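Local coordinates for protein N-deoxyribosyltransferase (Bacillus psychrosaccharolyticus, PDB 6EVS) that catalyses the transfer of 2'-deoxyribose between nucleobases, exchanging the base of a 2'-deoxynucleoside, and serves as a biocatalyst for making modified nucleosides, at residues A[113-118]-A[132-137]; A[70-75]-A[99-104]. All coordinates share one frame; numbering follows the deposited sequence.

Contact 1 of 2, residues A[113-118]-A[132-137]; sequences SLHAYF and LPIKPY
His115 reaches across to 132-137 with its ring. From CB, CG stands anti to the backbone N (chi1 -175°), and the ring beyond it meets 132-137. ND1 faces Ile134 CG1, CD2 packs on Leu132 CG at 3.6 Å, and CE1 meets the CA and CB of Ile134, whose CA lies over a ring face, a CH-pi contact 4.0 Å from the ring centroid. At the tip NE2 donates to Leu132 O at 2.8 Å, with an N-H...O angle of 165°; the oxygen lies close to the ring plane, while NE2 stands above the carbonyl plane. Asn58 of a second subunit packs on both His115 and Ile134. Backbone bonds continue the attachment: Lys135 N gives to His115 O at 3.0 Å and Tyr117 N to Lys135 O at 2.8 Å. They make a single bridge between Ala116 and Lys135, tying the C-terminal tail to 116-118, an edge strand of the five-stranded parallel sheet within this chain. Further along, Tyr137 turns its edge to the face of Tyr117, a T-shaped pair with planes at 81°. Tyr137 CD1 sits over the centre of the Tyr117 ring, whose OH is hydrogen-bonded to Glu119.

Contact 2 of 2, residues A[70-75]-A[99-104]; sequences FGIIGD and FSPTGE
Phe99 and Ile72 pair in parallel where the strands 68-72 and 96-99 run side by side, and here the contact is tight. Phe99 N donates to Gly71 O at 2.9 Å and its O accepts from Ile73 N at 3.0 Å, so the residue is gripped through both backbone polar groups. The CA of Ile72 adds a CA-H...O contact to the same Phe99 O. Beside them the Phe70 and Phe99 side chains run in the same direction, with Phe70 CE2 3.8 Å from Phe99 CB. Past the last strand residue, Ser100 takes over: OG, anti to the backbone N (chi1 176°), donates to Ile73 O at 3.1 Å, joining the turn to 70-75, and accepts from Gly103 N, which makes an ST motif. Pro101 CD also lies against Ile73 O, at 3.3 Å, and its CG touches Ile72 CG2.

The far end is more open to solvent, most of all at Asp75 and Glu104, and more sparsely joined. Thr102 CG2 rests on Gly74 CA and Asp75 CB, while its OG1 accepts from Glu104 N in an ST turn. Beyond it the carboxylates meet with planes 58° apart; OD1 of Asp75 is 2.5 Å from OE1 of Glu104, a distance at which one acid probably carries a proton.

Strands 68-72 and 96-99, with helix 80-91 between them, form a beta-alpha-beta crossover in a parallel sheet of strand order 2-1-3-4-5. Ile72 and Pro101 pack on helix 13-28 through Ala22 and His18, Phe70 reaches Leu6 of strand 3-7, and Phe99 stacks with Trp121 and touches Phe118 of strand 116-118.

How the contacts relate
Both contacts belong to one parallel sheet and follow each other along the chain: contact 2 joins strands 68-72 and 96-99, and contact 1 adds the C-terminal tail beyond strand 116-118. Their centres lie about 13 Å apart. They meet directly where Phe118 O is 3.1 Å from Ser100 N, a probable hydrogen bond, and where Tyr117 OH packs 3.5 Å from Ser100 CB. Tyr137 OH also lies 3.9 Å from Glu104 O, a packing contact. The surroundings differ: contact 1 borders two other subunits of the hexamer, whereas no other chain of the assembly touches contact 2.

Contact 1 of 2, residues A[113-118]-A[132-137]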
# COMPACT_ATOMS: atom_id res chain seq x y z
N SER A 113 -9.27 -15.41 -1.66
CA SER A 113 -8.21 -14.49 -2.08
C SER A 113 -7.65 -14.80 -3.45
O SER A 113 -6.74 -14.09 -3.90
CB SER A 113 -7.00 -14.55 -1.12
OG SER A 113 -7.36 -14.57 0.23
N LEU A 114 -8.06 -15.89 -4.07
CA LEU A 114 -7.43 -16.30 -5.31
C LEU A 114 -8.21 -15.72 -6.46
O LEU A 114 -9.39 -15.39 -6.34
CB LEU A 114 -7.34 -17.83 -5.42
CG LEU A 114 -8.56 -18.72 -5.47
CD1 LEU A 114 -9.11 -18.82 -6.90
CD2 LEU A 114 -8.22 -20.13 -4.92
N HIS A 115 -7.53 -15.55 -7.59
CA HIS A 115 -8.22 -15.08 -8.79
C HIS A 115 -8.54 -16.22 -9.75
O HIS A 115 -9.54 -16.16 -10.46
CB HIS A 115 -7.37 -14.03 -9.52
CG HIS A 115 -8.07 -13.43 -10.70
ND1 HIS A 115 -9.16 -12.60 -10.57
CD2 HIS A 115 -7.87 -13.58 -12.03
CE1 HIS A 115 -9.58 -12.23 -11.77
NE2 HIS A 115 -8.81 -12.81 -12.67
N ALA A 116 -7.69 -17.25 -9.79
CA ALA A 116 -7.92 -18.38 -10.67
C ALA A 116 -7.46 -19.66 -9.97
O ALA A 116 -6.41 -19.68 -9.32
CB ALA A 116 -7.20 -18.20 -12.01
N TYR A 117 -8.27 -20.70 -10.07
CA TYR A 117 -8.04 -21.96 -9.40
C TYR A 117 -7.99 -23.08 -10.44
O TYR A 117 -8.87 -23.15 -11.31
CB TYR A 117 -9.13 -22.24 -8.37
CG TYR A 117 -9.04 -23.61 -7.72
CD1 TYR A 117 -9.90 -24.65 -8.11
CD2 TYR A 117 -8.10 -23.87 -6.73
CE1 TYR A 117 -9.81 -25.90 -7.52
CE2 TYR A 117 -8.00 -25.12 -6.14
CZ TYR A 117 -8.87 -26.14 -6.53
OH TYR A 117 -8.79 -27.38 -5.95
N PHE A 118 -6.97 -23.94 -10.34
CA PHE A 118 -6.72 -25.01 -11.30
C PHE A 118 -6.53 -26.34 -10.59
O PHE A 118 -5.93 -26.41 -9.50
CB PHE A 118 -5.47 -24.71 -12.14
CG PHE A 118 -5.53 -23.41 -12.86
CD1 PHE A 118 -4.99 -22.26 -12.30
CD2 PHE A 118 -6.18 -23.32 -14.09
CE1 PHE A 118 -5.07 -21.05 -12.97
CE2 PHE A 118 -6.26 -22.12 -14.76
CZ PHE A 118 -5.72 -20.99 -14.20
N LEU A 132 -6.52 -12.43 -18.13
CA LEU A 132 -6.67 -12.82 -16.73
C LEU A 132 -8.14 -12.99 -16.32
O LEU A 132 -8.62 -12.32 -15.40
CB LEU A 132 -5.96 -11.82 -15.83
CG LEU A 132 -5.60 -12.18 -14.40
CD1 LEU A 132 -4.16 -12.67 -14.34
CD2 LEU A 132 -5.78 -10.98 -13.47
N PRO A 133 -8.88 -13.88 -16.98
CA PRO A 133 -10.28 -14.05 -16.60
C PRO A 133 -10.39 -14.68 -15.22
O PRO A 133 -9.48 -15.37 -14.75
CB PRO A 133 -10.83 -14.97 -17.70
CG PRO A 133 -9.66 -15.71 -18.19
CD PRO A 133 -8.48 -14.81 -18.05
N ILE A 134 -11.49 -14.38 -14.54
CA ILE A 134 -11.69 -14.92 -13.21
C ILE A 134 -12.04 -16.40 -13.33
O ILE A 134 -12.76 -16.80 -14.25
CB ILE A 134 -12.76 -14.10 -12.46
CG1 ILE A 134 -12.78 -14.44 -10.96
CG2 ILE A 134 -14.12 -14.20 -13.11
CD1 ILE A 134 -13.80 -13.64 -10.18
N LYS A 135 -11.51 -17.22 -12.43
CA LYS A 135 -11.74 -18.67 -12.46
C LYS A 135 -11.84 -19.13 -11.02
O LYS A 135 -10.89 -19.66 -10.45
CB LYS A 135 -10.61 -19.38 -13.21
CG LYS A 135 -10.95 -20.75 -13.76
CD LYS A 135 -9.84 -21.26 -14.68
CE LYS A 135 -10.39 -21.75 -16.03
NZ LYS A 135 -10.51 -20.67 -17.08
N PRO A 136 -12.98 -18.88 -10.38
CA PRO A 136 -13.05 -18.99 -8.93
C PRO A 136 -13.13 -20.42 -8.44
O PRO A 136 -13.49 -21.35 -9.16
CB PRO A 136 -14.33 -18.22 -8.58
CG PRO A 136 -15.18 -18.33 -9.80
CD PRO A 136 -14.25 -18.42 -10.98
N TYR A 137 -12.75 -20.58 -7.17
CA TYR A 137 -12.89 -21.83 -6.44
C TYR A 137 -14.36 -22.05 -6.09
O TYR A 137 -14.96 -21.23 -5.38
CB TYR A 137 -12.03 -21.76 -5.18
CG TYR A 137 -12.14 -22.92 -4.19
CD1 TYR A 137 -11.23 -23.97 -4.23
CD2 TYR A 137 -13.09 -22.91 -3.18
CE1 TYR A 137 -11.29 -24.98 -3.31
CE2 TYR A 137 -13.15 -23.93 -2.26
CZ TYR A 137 -12.25 -24.97 -2.33
OH TYR A 137 -12.30 -25.99 -1.42

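Contact 2 of 2, residues A[70-75]-A[99-104]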
# COMPACT_ATOMS: atom_id res chain seq x y z
N PHE A 70 1.82 -17.61 -8.49
CA PHE A 70 1.24 -18.92 -8.79
C PHE A 70 1.60 -19.86 -7.65
O PHE A 70 2.79 -20.15 -7.45
CB PHE A 70 1.75 -19.44 -10.13
CG PHE A 70 1.04 -20.68 -10.63
CD1 PHE A 70 0.12 -20.59 -11.67
CD2 PHE A 70 1.32 -21.92 -10.08
CE1 PHE A 70 -0.54 -21.73 -12.12
CE2 PHE A 70 0.66 -23.06 -10.53
CZ PHE A 70 -0.26 -22.96 -11.56
N GLY A 71 0.61 -20.34 -6.91
CA GLY A 71 0.83 -21.13 -5.72
C GLY A 71 0.47 -22.58 -5.96
O GLY A 71 -0.38 -22.89 -6.81
N ILE A 72 1.12 -23.48 -5.22
CA ILE A 72 0.77 -24.90 -5.22
C ILE A 72 0.42 -25.29 -3.79
O ILE A 72 1.26 -25.17 -2.88
CB ILE A 72 1.91 -25.78 -5.77
CG1 ILE A 72 2.27 -25.34 -7.19
CG2 ILE A 72 1.52 -27.28 -5.69
CD1 ILE A 72 3.52 -26.01 -7.74
N ILE A 73 -0.82 -25.70 -3.57
CA ILE A 73 -1.29 -26.08 -2.25
C ILE A 73 -1.85 -27.49 -2.38
O ILE A 73 -2.75 -27.72 -3.19
CB ILE A 73 -2.35 -25.11 -1.70
CG1 ILE A 73 -1.72 -23.77 -1.32
CG2 ILE A 73 -3.07 -25.73 -0.50
CD1 ILE A 73 -0.93 -23.78 -0.05
N GLY A 74 -1.28 -28.41 -1.62
CA GLY A 74 -1.70 -29.80 -1.67
C GLY A 74 -1.93 -30.37 -0.28
O GLY A 74 -2.45 -29.70 0.61
N ASP A 75 -1.52 -31.62 -0.12
CA ASP A 75 -1.72 -32.43 1.07
C ASP A 75 -0.51 -32.37 1.99
O ASP A 75 -0.07 -33.39 2.51
CB ASP A 75 -2.00 -33.87 0.66
CG ASP A 75 -3.42 -34.28 0.94
OD1 ASP A 75 -4.13 -33.49 1.59
OD2 ASP A 75 -3.81 -35.41 0.54
N PHE A 99 -2.91 -23.89 -7.77
CA PHE A 99 -3.01 -25.23 -8.30
C PHE A 99 -3.04 -26.20 -7.13
O PHE A 99 -2.17 -26.14 -6.25
CB PHE A 99 -1.84 -25.55 -9.24
CG PHE A 99 -1.91 -26.93 -9.85
CD1 PHE A 99 -1.30 -28.00 -9.23
CD2 PHE A 99 -2.59 -27.16 -11.03
CE1 PHE A 99 -1.38 -29.28 -9.77
CE2 PHE A 99 -2.67 -28.43 -11.58
CZ PHE A 99 -2.06 -29.49 -10.95
N SER A 100 -4.03 -27.08 -7.09
CA SER A 100 -4.08 -28.06 -6.00
C SER A 100 -3.94 -29.46 -6.57
O SER A 100 -4.84 -29.92 -7.30
CB SER A 100 -5.37 -27.92 -5.18
OG SER A 100 -5.48 -28.93 -4.18
N PRO A 101 -2.84 -30.17 -6.28
CA PRO A 101 -2.69 -31.54 -6.82
C PRO A 101 -3.70 -32.53 -6.26
O PRO A 101 -3.89 -33.60 -6.86
CB PRO A 101 -1.25 -31.93 -6.40
CG PRO A 101 -0.56 -30.62 -6.07
CD PRO A 101 -1.65 -29.72 -5.55
N THR A 102 -4.37 -32.21 -5.15
CA THR A 102 -5.27 -33.14 -4.48
C THR A 102 -6.74 -32.84 -4.69
O THR A 102 -7.56 -33.75 -4.60
CB THR A 102 -4.99 -33.15 -2.97
OG1 THR A 102 -5.60 -32.00 -2.36
CG2 THR A 102 -3.49 -33.09 -2.71
N GLY A 103 -7.11 -31.58 -4.95
CA GLY A 103 -8.50 -31.22 -5.04
C GLY A 103 -9.25 -31.24 -3.73
O GLY A 103 -10.48 -31.30 -3.73
N GLU A 104 -8.55 -31.18 -2.60
CA GLU A 104 -9.20 -31.20 -1.29
C GLU A 104 -9.73 -29.82 -0.92
O GLU A 104 -9.59 -28.85 -1.67
CB GLU A 104 -8.24 -31.71 -0.24
CG GLU A 104 -8.10 -33.20 -0.26
CD GLU A 104 -6.94 -33.67 0.57
OE1 GLU A 104 -6.60 -32.96 1.54
OE2 GLU A 104 -6.38 -34.74 0.26